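Local structure of nitrite oxidoreductase subunit C (Kuenenia stuttgartiensis, 7B04) at residues 49-54 / 314-319; 133-138 / 164-169; 230-235 / 251-256. The protein binds heme b and calcium as a subunit of the nitrite oxidoreductase complex, in which it probably helps to carry electrons. One frame throughout, in Å; residues are numbered along the deposited sequence.

Contact 1 of 3, residues 49-54 / 314-319; sequences LNVKYM and LSLERI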
loop_
_atom_site.group_PDB
_atom_site.type_symbol
_atom_site.label_atom_id
_atom_site.label_comp_id
_atom_site.label_asym_id
_atom_site.label_seq_id
_atom_site.Cartn_x
_atom_site.Cartn_y
_atom_site.Cartn_z
ATOM N N LEU C 49 -43.214 -48.565 16.080
ATOM C CA LEU C 49 -43.570 -47.847 14.866
ATOM C C LEU C 49 -43.885 -48.886 13.798
ATOM O O LEU C 49 -43.011 -49.667 13.405
ATOM C CB LEU C 49 -42.429 -46.924 14.435
ATOM C CG LEU C 49 -42.660 -45.854 13.361
ATOM C CD1 LEU C 49 -42.507 -46.438 11.975
ATOM C CD2 LEU C 49 -44.021 -45.196 13.513
ATOM N N ASN C 50 -45.127 -48.894 13.333
ATOM C CA ASN C 50 -45.594 -49.877 12.366
ATOM C C ASN C 50 -45.640 -49.243 10.983
ATOM O O ASN C 50 -46.279 -48.202 10.792
ATOM C CB ASN C 50 -46.973 -50.403 12.765
ATOM C CG ASN C 50 -47.388 -51.622 11.972
ATOM O OD1 ASN C 50 -46.596 -52.190 11.222
ATOM N ND2 ASN C 50 -48.643 -52.028 12.131
ATOM N N VAL C 51 -44.967 -49.871 10.023
ATOM C CA VAL C 51 -44.971 -49.403 8.642
ATOM C C VAL C 51 -46.160 -50.061 7.955
ATOM O O VAL C 51 -46.161 -51.271 7.712
ATOM C CB VAL C 51 -43.657 -49.738 7.928
ATOM C CG1 VAL C 51 -43.671 -49.190 6.521
ATOM C CG2 VAL C 51 -42.485 -49.177 8.689
ATOM N N LYS C 52 -47.179 -49.262 7.651
ATOM C CA LYS C 52 -48.407 -49.779 7.066
ATOM C C LYS C 52 -48.219 -50.042 5.578
ATOM O O LYS C 52 -47.677 -49.201 4.854
ATOM C CB LYS C 52 -49.555 -48.797 7.294
ATOM C CG LYS C 52 -50.901 -49.315 6.832
ATOM C CD LYS C 52 -52.018 -48.380 7.251
ATOM C CE LYS C 52 -53.341 -48.790 6.629
ATOM N NZ LYS C 52 -53.808 -50.107 7.141
ATOM N N TYR C 53 -48.660 -51.212 5.123
ATOM C CA TYR C 53 -48.595 -51.535 3.705
ATOM C C TYR C 53 -49.749 -50.883 2.949
ATOM O O TYR C 53 -50.919 -51.074 3.297
ATOM C CB TYR C 53 -48.628 -53.046 3.497
ATOM C CG TYR C 53 -48.811 -53.404 2.048
ATOM C CD1 TYR C 53 -47.766 -53.265 1.146
ATOM C CD2 TYR C 53 -50.038 -53.844 1.573
ATOM C CE1 TYR C 53 -47.933 -53.575 -0.186
ATOM C CE2 TYR C 53 -50.213 -54.153 0.242
ATOM C CZ TYR C 53 -49.157 -54.018 -0.632
ATOM O OH TYR C 53 -49.326 -54.326 -1.958
ATOM N N MET C 54 -49.416 -50.113 1.913
ATOM C CA MET C 54 -50.422 -49.413 1.114
ATOM C C MET C 54 -49.801 -49.041 -0.227
ATOM O O MET C 54 -48.794 -48.329 -0.251
ATOM C CB MET C 54 -50.959 -48.183 1.847
ATOM C CG MET C 54 -49.929 -47.119 2.185
ATOM S SD MET C 54 -50.671 -45.638 2.886
ATOM C CE MET C 54 -51.099 -46.226 4.519
ATOM N N LEU C 314 -39.248 -50.916 15.348
ATOM C CA LEU C 314 -39.854 -50.687 14.045
ATOM C C LEU C 314 -40.288 -52.027 13.478
ATOM O O LEU C 314 -39.510 -52.983 13.500
ATOM C CB LEU C 314 -38.863 -50.002 13.097
ATOM C CG LEU C 314 -39.192 -50.095 11.610
ATOM C CD1 LEU C 314 -40.223 -49.052 11.288
ATOM C CD2 LEU C 314 -37.956 -49.898 10.755
ATOM N N SER C 315 -41.520 -52.099 12.977
ATOM C CA SER C 315 -42.039 -53.311 12.358
ATOM C C SER C 315 -42.599 -52.990 10.980
ATOM O O SER C 315 -43.271 -51.971 10.795
ATOM C CB SER C 315 -43.126 -53.961 13.223
ATOM O OG SER C 315 -43.675 -55.097 12.580
ATOM N N LEU C 316 -42.318 -53.863 10.017
ATOM C CA LEU C 316 -42.848 -53.748 8.665
ATOM C C LEU C 316 -43.949 -54.779 8.458
ATOM O O LEU C 316 -43.759 -55.963 8.756
ATOM C CB LEU C 316 -41.745 -53.933 7.622
ATOM C CG LEU C 316 -40.924 -52.691 7.263
ATOM C CD1 LEU C 316 -39.917 -52.360 8.356
ATOM C CD2 LEU C 316 -40.228 -52.880 5.927
ATOM N N GLU C 317 -45.094 -54.327 7.956
ATOM C CA GLU C 317 -46.188 -55.232 7.640
ATOM C C GLU C 317 -45.864 -56.054 6.394
ATOM O O GLU C 317 -45.049 -55.666 5.552
ATOM C CB GLU C 317 -47.483 -54.449 7.415
ATOM C CG GLU C 317 -48.445 -54.449 8.591
ATOM C CD GLU C 317 -49.371 -53.247 8.579
ATOM O OE1 GLU C 317 -50.041 -53.023 7.549
ATOM O OE2 GLU C 317 -49.430 -52.528 9.600
ATOM N N ARG C 318 -46.525 -57.202 6.279
ATOM C CA ARG C 318 -46.388 -58.024 5.087
ATOM C C ARG C 318 -47.178 -57.416 3.930
ATOM O O ARG C 318 -48.058 -56.571 4.119
ATOM C CB ARG C 318 -46.860 -59.453 5.357
ATOM C CG ARG C 318 -45.919 -60.267 6.233
ATOM C CD ARG C 318 -46.695 -61.151 7.197
ATOM N NE ARG C 318 -45.812 -61.941 8.051
ATOM C CZ ARG C 318 -45.341 -61.529 9.224
ATOM N NH1 ARG C 318 -44.543 -62.315 9.933
ATOM N NH2 ARG C 318 -45.667 -60.330 9.687
ATOM N N ILE C 319 -46.853 -57.858 2.720
ATOM C CA ILE C 319 -47.499 -57.337 1.522
ATOM C C ILE C 319 -48.804 -58.091 1.299
ATOM O O ILE C 319 -48.838 -59.326 1.348
ATOM C CB ILE C 319 -46.573 -57.465 0.302
ATOM C CG1 ILE C 319 -45.302 -56.636 0.497
ATOM C CG2 ILE C 319 -47.300 -57.052 -0.972
ATOM C CD1 ILE C 319 -44.231 -56.925 -0.530
#

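Contact 2 of 3, residues 133-138 / 164-169; sequences GAALMF and LWHWKA. With HEM (protoporphyrin IX containing Fe), chain B.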
loop_
_atom_site.group_PDB
_atom_site.type_symbol
_atom_site.label_atom_id
_atom_site.label_comp_id
_atom_site.label_asym_id
_atom_site.label_seq_id
_atom_site.Cartn_x
_atom_site.Cartn_y
_atom_site.Cartn_z
ATOM N N GLY C 133 -32.228 -29.246 10.411
ATOM C CA GLY C 133 -32.036 -30.588 9.900
ATOM C C GLY C 133 -32.758 -31.626 10.734
ATOM O O GLY C 133 -33.154 -31.383 11.881
ATOM N N ALA C 134 -32.955 -32.788 10.119
ATOM C CA ALA C 134 -33.528 -33.945 10.784
ATOM C C ALA C 134 -32.837 -35.196 10.267
ATOM O O ALA C 134 -32.356 -35.234 9.131
ATOM C CB ALA C 134 -35.033 -34.039 10.550
ATOM N N ALA C 135 -32.779 -36.221 11.113
ATOM C CA ALA C 135 -32.086 -37.437 10.723
ATOM C C ALA C 135 -32.708 -38.655 11.386
ATOM O O ALA C 135 -33.193 -38.593 12.519
ATOM C CB ALA C 135 -30.595 -37.376 11.067
ATOM N N LEU C 136 -32.679 -39.764 10.656
ATOM C CA LEU C 136 -33.070 -41.069 11.158
ATOM C C LEU C 136 -31.886 -42.013 11.032
ATOM O O LEU C 136 -31.039 -41.854 10.148
ATOM C CB LEU C 136 -34.267 -41.630 10.389
ATOM C CG LEU C 136 -35.547 -40.799 10.437
ATOM C CD1 LEU C 136 -36.572 -41.349 9.461
ATOM C CD2 LEU C 136 -36.108 -40.765 11.851
ATOM N N MET C 137 -31.818 -42.990 11.928
ATOM C CA MET C 137 -30.701 -43.918 11.932
ATOM C C MET C 137 -31.216 -45.315 12.223
ATOM O O MET C 137 -32.175 -45.504 12.975
ATOM C CB MET C 137 -29.600 -43.516 12.920
ATOM C CG MET C 137 -29.841 -43.806 14.374
ATOM S SD MET C 137 -28.354 -43.330 15.273
ATOM C CE MET C 137 -28.615 -44.165 16.825
ATOM N N PHE C 138 -30.575 -46.290 11.596
ATOM C CA PHE C 138 -30.987 -47.672 11.680
ATOM C C PHE C 138 -29.770 -48.543 11.937
ATOM O O PHE C 138 -28.690 -48.278 11.395
ATOM C CB PHE C 138 -31.647 -48.127 10.371
ATOM C CG PHE C 138 -32.851 -47.330 9.989
ATOM C CD1 PHE C 138 -34.114 -47.736 10.379
ATOM C CD2 PHE C 138 -32.723 -46.173 9.238
ATOM C CE1 PHE C 138 -35.228 -47.005 10.027
ATOM C CE2 PHE C 138 -33.833 -45.436 8.885
ATOM C CZ PHE C 138 -35.088 -45.852 9.279
ATOM N N LEU C 164 -27.236 -43.898 8.562
ATOM C CA LEU C 164 -27.793 -42.595 8.893
ATOM C C LEU C 164 -28.412 -41.962 7.654
ATOM O O LEU C 164 -27.864 -42.067 6.552
ATOM C CB LEU C 164 -26.705 -41.654 9.439
ATOM C CG LEU C 164 -26.128 -41.707 10.858
ATOM C CD1 LEU C 164 -27.165 -41.317 11.889
ATOM C CD2 LEU C 164 -25.516 -43.065 11.182
ATOM N N TRP C 165 -29.564 -41.318 7.839
ATOM C CA TRP C 165 -30.219 -40.531 6.797
ATOM C C TRP C 165 -30.334 -39.103 7.312
ATOM O O TRP C 165 -31.156 -38.831 8.190
ATOM C CB TRP C 165 -31.603 -41.080 6.460
ATOM C CG TRP C 165 -31.632 -42.480 5.949
ATOM C CD1 TRP C 165 -30.569 -43.242 5.563
ATOM C CD2 TRP C 165 -32.797 -43.291 5.763
ATOM N NE1 TRP C 165 -31.000 -44.480 5.150
ATOM C CE2 TRP C 165 -32.364 -44.534 5.263
ATOM C CE3 TRP C 165 -34.164 -43.086 5.972
ATOM C CZ2 TRP C 165 -33.251 -45.569 4.968
ATOM C CZ3 TRP C 165 -35.041 -44.113 5.680
ATOM C CH2 TRP C 165 -34.582 -45.338 5.183
ATOM N N HIS C 166 -29.537 -38.189 6.768
ATOM C CA HIS C 166 -29.502 -36.813 7.255
ATOM C C HIS C 166 -30.202 -35.901 6.256
ATOM O O HIS C 166 -29.699 -35.683 5.149
ATOM C CB HIS C 166 -28.069 -36.345 7.498
ATOM C CG HIS C 166 -27.983 -35.024 8.197
ATOM N ND1 HIS C 166 -26.816 -34.295 8.273
ATOM C CD2 HIS C 166 -28.922 -34.301 8.850
ATOM C CE1 HIS C 166 -27.041 -33.179 8.945
ATOM N NE2 HIS C 166 -28.311 -33.159 9.306
ATOM N N TRP C 167 -31.352 -35.360 6.651
ATOM C CA TRP C 167 -32.038 -34.357 5.854
ATOM C C TRP C 167 -31.485 -32.976 6.177
ATOM O O TRP C 167 -31.281 -32.633 7.345
ATOM C CB TRP C 167 -33.546 -34.380 6.109
ATOM C CG TRP C 167 -34.250 -33.228 5.462
ATOM C CD1 TRP C 167 -34.567 -33.099 4.141
ATOM C CD2 TRP C 167 -34.699 -32.027 6.101
ATOM N NE1 TRP C 167 -35.197 -31.899 3.921
ATOM C CE2 TRP C 167 -35.288 -31.220 5.109
ATOM C CE3 TRP C 167 -34.666 -31.557 7.417
ATOM C CZ2 TRP C 167 -35.840 -29.973 5.390
ATOM C CZ3 TRP C 167 -35.215 -30.318 7.694
ATOM C CH2 TRP C 167 -35.794 -29.541 6.685
ATOM N N LYS C 168 -31.249 -32.182 5.136
ATOM C CA LYS C 168 -30.712 -30.837 5.281
ATOM C C LYS C 168 -31.639 -29.845 4.593
ATOM O O LYS C 168 -31.977 -30.017 3.416
ATOM C CB LYS C 168 -29.299 -30.749 4.700
ATOM C CG LYS C 168 -28.287 -31.627 5.418
ATOM C CD LYS C 168 -26.896 -31.471 4.831
ATOM C CE LYS C 168 -25.885 -32.331 5.570
ATOM N NZ LYS C 168 -26.126 -33.784 5.350
ATOM N N ALA C 169 -32.045 -28.808 5.329
ATOM C CA ALA C 169 -32.958 -27.816 4.773
ATOM C C ALA C 169 -32.297 -27.011 3.664
ATOM O O ALA C 169 -32.947 -26.658 2.674
ATOM C CB ALA C 169 -33.469 -26.889 5.875
HETATM C CHA HEM B . -23.191 -35.768 14.359
HETATM C CHB HEM B . -22.822 -36.945 19.073
HETATM C CHC HEM B . -27.067 -39.275 18.652
HETATM C CHD HEM B . -27.358 -38.246 13.878
HETATM C C1A HEM B . -22.679 -35.958 15.629
HETATM C C2A HEM B . -21.321 -35.683 16.050
HETATM C C3A HEM B . -21.214 -35.996 17.353
HETATM C C4A HEM B . -22.495 -36.502 17.804
HETATM C CMA HEM B . -19.958 -35.862 18.243
HETATM C CAA HEM B . -20.233 -35.090 15.126
HETATM C CBA HEM B . -19.093 -36.076 14.912
HETATM C CGA HEM B . -19.385 -36.916 13.702
HETATM O O1A HEM B . -19.041 -38.126 13.715
HETATM O O2A HEM B . -19.976 -36.372 12.735
HETATM C C1B HEM B . -23.975 -37.630 19.402
HETATM C C2B HEM B . -24.418 -38.002 20.731
HETATM C C3B HEM B . -25.593 -38.655 20.617
HETATM C C4B HEM B . -25.936 -38.700 19.205
HETATM C CMB HEM B . -23.603 -37.683 22.004
HETATM C CAB HEM B . -26.510 -39.259 21.714
HETATM C CBB HEM B . -26.365 -39.054 23.028
HETATM C C1C HEM B . -27.534 -39.147 17.354
HETATM C C2C HEM B . -28.842 -39.566 16.880
HETATM C C3C HEM B . -28.929 -39.280 15.578
HETATM C C4C HEM B . -27.676 -38.681 15.156
HETATM C CMC HEM B . -29.949 -40.214 17.742
HETATM C CAC HEM B . -30.151 -39.553 14.671
HETATM C CBC HEM B . -30.028 -40.210 13.515
HETATM C C1D HEM B . -26.296 -37.398 13.616
HETATM C C2D HEM B . -26.104 -36.582 12.428
HETATM C C3D HEM B . -24.965 -35.905 12.565
HETATM C C4D HEM B . -24.376 -36.257 13.844
HETATM C CMD HEM B . -27.040 -36.501 11.204
HETATM C CAD HEM B . -24.385 -34.921 11.525
HETATM C CBD HEM B . -24.715 -33.482 11.900
HETATM C CGD HEM B . -24.338 -32.565 10.764
HETATM O O1D HEM B . -24.632 -31.347 10.854
HETATM O O2D HEM B . -23.755 -33.046 9.760
HETATM N NA HEM B . -23.354 -36.461 16.724
HETATM N NB HEM B . -24.925 -38.072 18.506
HETATM N NC HEM B . -26.842 -38.613 16.273
HETATM N ND HEM B . -25.217 -37.169 14.464
HETATM FE FE HEM B . -24.859 -37.714 16.529
#

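Contact 3 of 3, residues 230-235 / 251-256; sequences GRAVED and DVDGCS. With CA (calcium ion), chain D.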
loop_
_atom_site.group_PDB
_atom_site.type_symbol
_atom_site.label_atom_id
_atom_site.label_comp_id
_atom_site.label_asym_id
_atom_site.label_seq_id
_atom_site.Cartn_x
_atom_site.Cartn_y
_atom_site.Cartn_z
ATOM N N GLY C 230 -27.786 -32.808 -6.056
ATOM C CA GLY C 230 -29.019 -33.212 -6.705
ATOM C C GLY C 230 -29.868 -34.029 -5.765
ATOM O O GLY C 230 -30.626 -34.902 -6.203
ATOM N N ARG C 231 -29.760 -33.753 -4.468
ATOM C CA ARG C 231 -30.348 -34.590 -3.440
ATOM C C ARG C 231 -30.630 -33.728 -2.217
ATOM O O ARG C 231 -30.006 -32.683 -2.019
ATOM C CB ARG C 231 -29.367 -35.734 -3.152
ATOM C CG ARG C 231 -29.616 -36.612 -1.970
ATOM C CD ARG C 231 -28.740 -37.849 -2.099
ATOM N NE ARG C 231 -29.455 -38.944 -2.743
ATOM C CZ ARG C 231 -29.246 -39.347 -3.992
ATOM N NH1 ARG C 231 -28.354 -38.729 -4.755
ATOM N NH2 ARG C 231 -29.950 -40.357 -4.486
ATOM N N ALA C 232 -31.584 -34.172 -1.394
ATOM C CA ALA C 232 -31.944 -33.442 -0.186
ATOM C C ALA C 232 -31.580 -34.158 1.108
ATOM O O ALA C 232 -31.596 -33.523 2.169
ATOM C CB ALA C 232 -33.447 -33.139 -0.180
ATOM N N VAL C 233 -31.251 -35.444 1.056
ATOM C CA VAL C 233 -30.917 -36.222 2.243
ATOM C C VAL C 233 -29.614 -36.952 1.962
ATOM O O VAL C 233 -29.468 -37.579 0.909
ATOM C CB VAL C 233 -32.031 -37.220 2.614
ATOM C CG1 VAL C 233 -31.660 -38.000 3.866
ATOM C CG2 VAL C 233 -33.354 -36.489 2.818
ATOM N N GLU C 234 -28.697 -36.927 2.921
ATOM C CA GLU C 234 -27.410 -37.581 2.741
ATOM C C GLU C 234 -27.455 -38.971 3.361
ATOM O O GLU C 234 -27.931 -39.141 4.486
ATOM C CB GLU C 234 -26.286 -36.754 3.367
ATOM C CG GLU C 234 -24.893 -37.340 3.169
ATOM C CD GLU C 234 -23.814 -36.550 3.891
ATOM O OE1 GLU C 234 -22.658 -36.548 3.419
ATOM O OE2 GLU C 234 -24.123 -35.929 4.929
ATOM N N ASP C 235 -26.981 -39.960 2.609
ATOM C CA ASP C 235 -26.921 -41.339 3.067
ATOM C C ASP C 235 -25.519 -41.584 3.605
ATOM O O ASP C 235 -24.539 -41.458 2.866
ATOM C CB ASP C 235 -27.255 -42.295 1.922
ATOM C CG ASP C 235 -27.431 -43.723 2.384
ATOM O OD1 ASP C 235 -28.332 -43.976 3.208
ATOM O OD2 ASP C 235 -26.691 -44.599 1.895
ATOM N N ASP C 251 -28.184 -43.240 -1.589
ATOM C CA ASP C 251 -29.392 -43.949 -1.979
ATOM C C ASP C 251 -30.683 -43.368 -1.420
ATOM O O ASP C 251 -31.755 -43.715 -1.925
ATOM C CB ASP C 251 -29.300 -45.423 -1.553
ATOM C CG ASP C 251 -28.435 -46.243 -2.485
ATOM O OD1 ASP C 251 -27.490 -46.898 -2.002
ATOM O OD2 ASP C 251 -28.703 -46.234 -3.704
ATOM N N VAL C 252 -30.622 -42.508 -0.409
ATOM C CA VAL C 252 -31.818 -41.947 0.211
ATOM C C VAL C 252 -32.080 -40.566 -0.374
ATOM O O VAL C 252 -31.144 -39.808 -0.662
ATOM C CB VAL C 252 -31.685 -41.898 1.747
ATOM C CG1 VAL C 252 -30.557 -40.973 2.167
ATOM C CG2 VAL C 252 -33.002 -41.481 2.390
ATOM N N ASP C 253 -33.358 -40.248 -0.574
ATOM C CA ASP C 253 -33.802 -38.938 -1.029
ATOM C C ASP C 253 -34.995 -38.512 -0.178
ATOM O O ASP C 253 -35.449 -39.252 0.700
ATOM C CB ASP C 253 -34.157 -38.968 -2.522
ATOM C CG ASP C 253 -34.090 -37.598 -3.166
ATOM O OD1 ASP C 253 -33.796 -36.615 -2.453
ATOM O OD2 ASP C 253 -34.325 -37.506 -4.390
ATOM N N GLY C 254 -35.513 -37.317 -0.437
ATOM C CA GLY C 254 -36.643 -36.831 0.336
ATOM C C GLY C 254 -37.036 -35.428 -0.074
ATOM O O GLY C 254 -36.322 -34.743 -0.815
ATOM N N CYS C 255 -38.195 -35.011 0.432
ATOM C CA CYS C 255 -38.740 -33.674 0.236
ATOM C C CYS C 255 -39.205 -33.135 1.583
ATOM O O CYS C 255 -39.230 -33.854 2.584
ATOM C CB CYS C 255 -39.895 -33.682 -0.773
ATOM S SG CYS C 255 -41.304 -34.700 -0.274
ATOM N N SER C 256 -39.586 -31.857 1.611
ATOM C CA SER C 256 -39.906 -31.216 2.878
ATOM C C SER C 256 -40.914 -30.096 2.664
ATOM O O SER C 256 -41.217 -29.706 1.534
ATOM C CB SER C 256 -38.650 -30.650 3.543
ATOM O OG SER C 256 -37.533 -31.486 3.309
HETATM CA CA CA D . -26.065 -46.239 0.102
#

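Contact 1 of 3, residues 49-54 / 314-319
Leu49, Val51, Leu314 and Leu316 all project from one face of a short parallel beta ladder, formed where an early strand, residues 49-53, runs beside the last strand of the chain. Leu49 and Leu314 lie side by side and point the same way, with their CD1 methyls 3.5 Å apart. Leu314 CD1 is shared, since Val51 CG2 also comes to 3.4 Å from it, the two side chains meeting at a slant. Branched aliphatic groups suit this buried face because they fill it without needing polar partners.

Beneath them the backbone bonds alternate in the parallel manner. Ser315 N donates to Leu49 O, Val51 N gives a nearly straight bond to Ser315 O (2.8 Å, 170°), and Glu317 N reaches Val51 O at 3.2 Å.

Asn50 and Ser315 point to the opposite, partly exposed face. Glu317, just past the strand end, brings its carboxylate to Asn50, the side chains crossing at about a right angle with amide and carboxylate planes 67° apart. Asn50 ND2 is 2.7 Å from Glu317 OE2, a bent, weak bond. Glu317 OE1 accepts another weak one from Tyr53 N at 3.3 Å, a carboxylate being able to serve both an amide and a main-chain N-H.

Beyond the last bridge, Tyr53 has CG anti to its backbone N (chi1 170°), its flat ring offering a face to the outgoing chain. Ile319 CA sits over the centre of one ring face, 4.0 Å from the centroid in a CH-pi contact, while Ile319 CG2 touches the phenol end, 3.5 Å from Tyr53 OH.

Strand 97-104 flanks residues 49-53 on the side away from 314-319, bonding to Lys52 through Ala102 and His104. Strand 286-294 pairs with 306-316, placing Phe289 against Leu49 and Leu314.

Contact 2 of 3, residues 133-138 / 164-169
Leu136 and Trp165 form a hydrogen-bonded pair in an antiparallel ladder between consecutive strands of the ethylbenzene dehydrogenase-like heme-binding domain, and this ladder lines the heme pocket. Trp165 N donates to Leu136 O at 2.8 Å, with Leu136 N returning the bond to Trp165 O. Ala134 and Trp167 repeat the pattern, and Gly133, Ala135 and Met137 occupy the non-hydrogen-bonded positions. Having no side chain, Gly133 leaves room for Trp167 O and the His166 ring.

Aromatic contacts gather on the face away from the heme. Phe138 turns its edge toward the face of Trp165, with CE2 3.7 Å from Trp165 CZ3 and the planes inclined at 52°. An alanine in place of Trp165 would probably leave Phe138 CE2 without the indole face it packs on and open a gap beside Phe281 and Arg269. Ala134 is small enough to let the broad Trp167 ring lie close to the backbone, with Ala134 CB 4.0 Å from Trp167 CE3.

Apolar contacts with the heme occupy the other face. Met137 CB meets Leu164 CD1 at 3.4 Å, and both atoms close on the heme vinyl carbon CBC. Ala135, whose short side chain suits a place beside the heme's edge, touches heme methyl CMD.

With CG anti to the backbone N (chi1 -171°), the His166 imidazole lies on the heme-side face between two carbon groups: heme CMD stands 3.5 Å above one face of the His166 ring, offset toward the rim, while Lys168 CG lies over the centre of the opposite face, 4.0 Å from the ring plane.

Contact 3 of 3, residues 230-235 / 251-256
A calcium site joins the two segments at one end, where Asp235, on strand 233-238, and Asp251, in the loop leading to strand 253-258, each give one carboxylate oxygen to the metal. Asp235 OD2 binds the calcium ion at 2.5 Å and Asp251 OD1 at 2.6 Å. Gln247 OE1, the backbone oxygen of His249 and both carboxylate oxygens of Asp278 complete the shell. Aspartate suits these places because a hard, positively charged ion favours anionic oxygen ligands, and the ion probably offsets the repulsion between the carboxylates it gathers.

Next to the metal the contact turns apolar. Val252 CG1 packs 3.6 Å from Asp235 CB and equally close to Val233 CG1, the two valines crossing at about a right angle. This methyl reaches both neighbours because Val252 CG1 sits between its backbone N and carbonyl carbon (chi1 63°). Trp165 of strand 162-168 also packs on Val252, and Phe267 and Trp167 on Val233, so the valines are buried.

Beyond them, backbone groups are held by side chains instead of a regular ladder. Arg231 bends at chi3 (-94°), which turns NE toward the other segment. Arg231 NE donates to Val252 O at 2.8 Å; that oxygen lies in the guanidinium plane, whereas NE stands above the carbonyl plane. A long, flexible donor suits this reach to a main-chain oxygen. Outside the contact, a hydrogen bond to Ser246 and a salt bridge to Arg209 of subunit B hold the Glu234 carboxylate.

At the far end Gly254 lets the chain run close past Val233 CG2, and Ala232 CB reaches 3.4 Å from Gly254 O. Asp253 OD1 there accepts two weak bonds, one from Gly254 N at 2.7 Å and a longer one from Ala232 N at 3.5 Å.

From the N terminus, the chain first lays down 49-54, whose partner in contact 1 arrives some 260 residues later, near the C terminus. Contact 1 therefore closes a loop that encloses the other two. Within it contact 2 opens and closes first, across a connection of 25 residues, and contact 3 follows in series across 15; none of the three cross. Strands 162-168 and 233-238 are neighbours, so contacts 2 and 3 adjoin: Glu234 N probably bonds to His166 O, and Glu234 OE2 salt-bridges Lys168 NZ. This ties the heme pocket to the calcium site. Contact 1, its centre about 21 Å from that of contact 2, touches it through Leu314 and Phe138.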